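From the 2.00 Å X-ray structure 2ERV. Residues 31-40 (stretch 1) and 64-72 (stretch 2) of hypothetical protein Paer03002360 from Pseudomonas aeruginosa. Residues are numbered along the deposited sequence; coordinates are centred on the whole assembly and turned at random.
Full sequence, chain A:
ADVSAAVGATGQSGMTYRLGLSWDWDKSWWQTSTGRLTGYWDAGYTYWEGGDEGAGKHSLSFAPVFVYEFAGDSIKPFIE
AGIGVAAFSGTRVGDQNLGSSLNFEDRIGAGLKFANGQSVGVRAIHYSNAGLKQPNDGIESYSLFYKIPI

Stretch 1 31-40: QTSTGRLTGY
Stretch 2 (64-72) PVFVYEFAG

Two neighbouring antiparallel strands, 35-40 and 64-70, make this contact; their axes approach to 4.2 Å, their N-to-C directions lie 149° apart, and 785 Å² is buried in all. The register pairs Gly-35 with Phe-70, Leu-37 with Tyr-68 and Gly-39 with Phe-66 as non-hydrogen-bonded pairs (CA-CA 4.0, 4.5 and 4.2 Å). Alternating hydrogen-bonded pairs close in both directions: Arg-36 N to Glu-69 O 3.0 Å and Glu-69 N to Arg-36 O 2.9 Å; Thr-38 N to Val-67 O 2.7 Å and Val-67 N to Thr-38 O 2.8 Å; Tyr-40 N to Val-65 O 2.9 Å and Val-65 N to Tyr-40 O 2.8 Å. Past Gly-35 and Phe-70, Ala-71 N donates to Thr-34 O at 3.0 Å.

Tyr-40 covers most, 87 Å². From an extended backbone (phi/psi -155/159), chi1 62° (p) and chi2 -86° point its ring across the second strand. Val-65 (chi1 t) sits over one ring face, CB 3.9 Å from the centroid, while Val-67 (t) meets the edge, its CG2 3.6 Å from Tyr-40 CE1. Branched valines thus give a flat ring compact apolar surface.

On the sheet face carrying Tyr-40, Arg-36 (p, t, t) and Glu-69 (t, t, chi3 74°) form a salt bridge, Arg-36 NE to Glu-69 OE1 2.9 Å; Arg-36 NH2 also donates to Glu-69 OE1, at 3.2 Å, so a guanidinium edge meets the buried carboxylate's charge.

On the face bearing Leu-37, Tyr-68 (t, chi2 88°) lies along the first strand toward Gly-35, one ring face over Arg-36 O. Its OH lies 3.3 Å from Gly-35 C and 2.5 Å from a water that also bonds Thr-32 OG1 at 2.8 Å. Gly-35 (156/-157) leaves that space open: an ideal CB would lie 2.8 Å from Tyr-68 CE2 and 2.3 Å from Glu-69 O.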

# COMPACT_ATOMS: atom_id res chain seq x y z
N GLN A 31 18.25 16.45 -0.90
CA GLN A 31 19.22 15.59 -1.58
C GLN A 31 20.60 15.84 -1.04
O GLN A 31 21.07 17.00 -1.01
CB GLN A 31 19.20 15.79 -3.08
CG GLN A 31 17.83 15.83 -3.69
CD GLN A 31 17.48 17.24 -4.12
OE1 GLN A 31 17.35 18.17 -3.27
NE2 GLN A 31 17.36 17.43 -5.43
N THR A 32 21.23 14.75 -0.58
CA THR A 32 22.59 14.77 -0.03
C THR A 32 23.28 13.50 -0.53
O THR A 32 22.65 12.68 -1.27
CB THR A 32 22.58 14.79 1.53
OG1 THR A 32 21.87 13.63 2.01
CG2 THR A 32 21.74 15.97 2.08
N SER A 33 24.52 13.29 -0.09
CA SER A 33 25.24 12.06 -0.41
C SER A 33 24.51 10.84 0.20
O SER A 33 24.66 9.71 -0.27
CB SER A 33 26.68 12.16 0.13
OG SER A 33 26.68 12.35 1.53
N THR A 34 23.70 11.08 1.23
CA THR A 34 22.94 10.02 1.88
C THR A 34 21.81 9.46 1.03
O THR A 34 21.58 8.25 1.04
CB THR A 34 22.42 10.51 3.25
OG1 THR A 34 23.58 10.72 4.07
CG2 THR A 34 21.65 9.43 4.00
N GLY A 35 21.12 10.33 0.29
CA GLY A 35 19.92 9.94 -0.42
C GLY A 35 19.08 11.18 -0.66
O GLY A 35 19.61 12.31 -0.63
N ARG A 36 17.77 10.98 -0.86
CA ARG A 36 16.89 12.10 -1.16
C ARG A 36 15.50 11.68 -0.72
O ARG A 36 15.20 10.47 -0.65
CB ARG A 36 16.88 12.40 -2.65
CG ARG A 36 16.60 11.16 -3.53
CD ARG A 36 16.29 11.43 -4.98
NE ARG A 36 15.95 10.18 -5.70
CZ ARG A 36 15.01 10.08 -6.64
NH1 ARG A 36 14.25 11.12 -6.97
NH2 ARG A 36 14.80 8.91 -7.24
N LEU A 37 14.67 12.69 -0.43
CA LEU A 37 13.25 12.52 -0.26
C LEU A 37 12.61 12.68 -1.64
O LEU A 37 12.94 13.60 -2.40
CB LEU A 37 12.65 13.53 0.73
CG LEU A 37 11.13 13.37 1.04
CD1 LEU A 37 10.86 12.09 1.88
CD2 LEU A 37 10.58 14.61 1.78
N THR A 38 11.67 11.78 -1.94
CA THR A 38 10.90 11.88 -3.16
C THR A 38 9.51 11.28 -2.94
O THR A 38 9.07 11.21 -1.78
CB THR A 38 11.69 11.23 -4.36
OG1 THR A 38 10.97 11.53 -5.57
CG2 THR A 38 11.77 9.69 -4.28
N GLY A 39 8.83 10.85 -4.01
CA GLY A 39 7.56 10.13 -3.81
C GLY A 39 6.87 9.75 -5.10
O GLY A 39 7.41 9.96 -6.22
N TYR A 40 5.68 9.18 -4.94
CA TYR A 40 4.88 8.76 -6.08
C TYR A 40 3.40 8.73 -5.75
O TYR A 40 3.01 8.67 -4.56
CB TYR A 40 5.37 7.42 -6.67
CG TYR A 40 5.28 6.24 -5.72
CD1 TYR A 40 6.31 5.96 -4.83
CD2 TYR A 40 4.16 5.42 -5.73
CE1 TYR A 40 6.24 4.83 -3.97
CE2 TYR A 40 4.06 4.33 -4.88
CZ TYR A 40 5.09 4.04 -4.00
OH TYR A 40 4.98 2.93 -3.20
N PRO A 64 -0.84 9.61 -2.12
CA PRO A 64 0.52 10.13 -2.28
C PRO A 64 1.38 9.31 -1.34
O PRO A 64 0.97 9.01 -0.20
CB PRO A 64 0.42 11.60 -1.79
CG PRO A 64 -0.83 11.66 -0.89
CD PRO A 64 -1.70 10.53 -1.33
N VAL A 65 2.54 8.88 -1.83
CA VAL A 65 3.46 8.08 -1.02
C VAL A 65 4.84 8.76 -1.04
O VAL A 65 5.44 8.89 -2.11
CB VAL A 65 3.60 6.63 -1.57
CG1 VAL A 65 4.53 5.78 -0.70
CG2 VAL A 65 2.19 5.93 -1.70
N PHE A 66 5.35 9.14 0.12
CA PHE A 66 6.69 9.73 0.25
C PHE A 66 7.71 8.61 0.33
O PHE A 66 7.45 7.58 0.93
CB PHE A 66 6.78 10.59 1.53
CG PHE A 66 6.03 11.90 1.39
CD1 PHE A 66 6.66 13.03 0.85
CD2 PHE A 66 4.68 11.98 1.73
CE1 PHE A 66 5.98 14.22 0.68
CE2 PHE A 66 3.98 13.19 1.58
CZ PHE A 66 4.64 14.30 1.06
N VAL A 67 8.89 8.86 -0.23
CA VAL A 67 9.92 7.83 -0.27
C VAL A 67 11.18 8.46 0.15
O VAL A 67 11.55 9.50 -0.42
CB VAL A 67 10.07 7.27 -1.73
CG1 VAL A 67 11.27 6.31 -1.87
CG2 VAL A 67 8.77 6.54 -2.14
N TYR A 68 11.90 7.85 1.07
CA TYR A 68 13.29 8.25 1.20
C TYR A 68 14.15 7.18 0.52
O TYR A 68 14.14 6.02 0.93
CB TYR A 68 13.73 8.46 2.66
CG TYR A 68 15.07 9.13 2.71
CD1 TYR A 68 15.19 10.54 2.69
CD2 TYR A 68 16.23 8.37 2.68
CE1 TYR A 68 16.48 11.17 2.71
CE2 TYR A 68 17.47 8.97 2.63
CZ TYR A 68 17.57 10.37 2.66
OH TYR A 68 18.82 10.92 2.65
N GLU A 69 14.94 7.58 -0.48
CA GLU A 69 15.69 6.63 -1.28
C GLU A 69 17.13 6.89 -0.95
O GLU A 69 17.61 7.99 -1.17
CB GLU A 69 15.45 6.86 -2.76
CG GLU A 69 16.30 5.95 -3.65
CD GLU A 69 16.30 6.42 -5.09
OE1 GLU A 69 16.97 7.46 -5.42
OE2 GLU A 69 15.62 5.76 -5.90
N PHE A 70 17.81 5.90 -0.40
CA PHE A 70 19.20 6.02 -0.06
C PHE A 70 20.10 5.86 -1.31
O PHE A 70 19.75 5.14 -2.23
CB PHE A 70 19.55 4.91 0.95
CG PHE A 70 18.88 5.09 2.28
CD1 PHE A 70 19.52 5.83 3.29
CD2 PHE A 70 17.60 4.54 2.54
CE1 PHE A 70 18.91 6.01 4.55
CE2 PHE A 70 16.95 4.72 3.79
CZ PHE A 70 17.61 5.47 4.81
N ALA A 71 21.26 6.52 -1.33
CA ALA A 71 22.20 6.40 -2.46
C ALA A 71 22.52 4.93 -2.83
O ALA A 71 22.54 4.03 -1.98
CB ALA A 71 23.51 7.12 -2.13
N GLY A 72 22.74 4.68 -4.11
CA GLY A 72 23.15 3.34 -4.52
C GLY A 72 23.35 3.40 -6.02
O GLY A 72 23.20 4.47 -6.64
O HOH W 1 19.15 13.43 2.57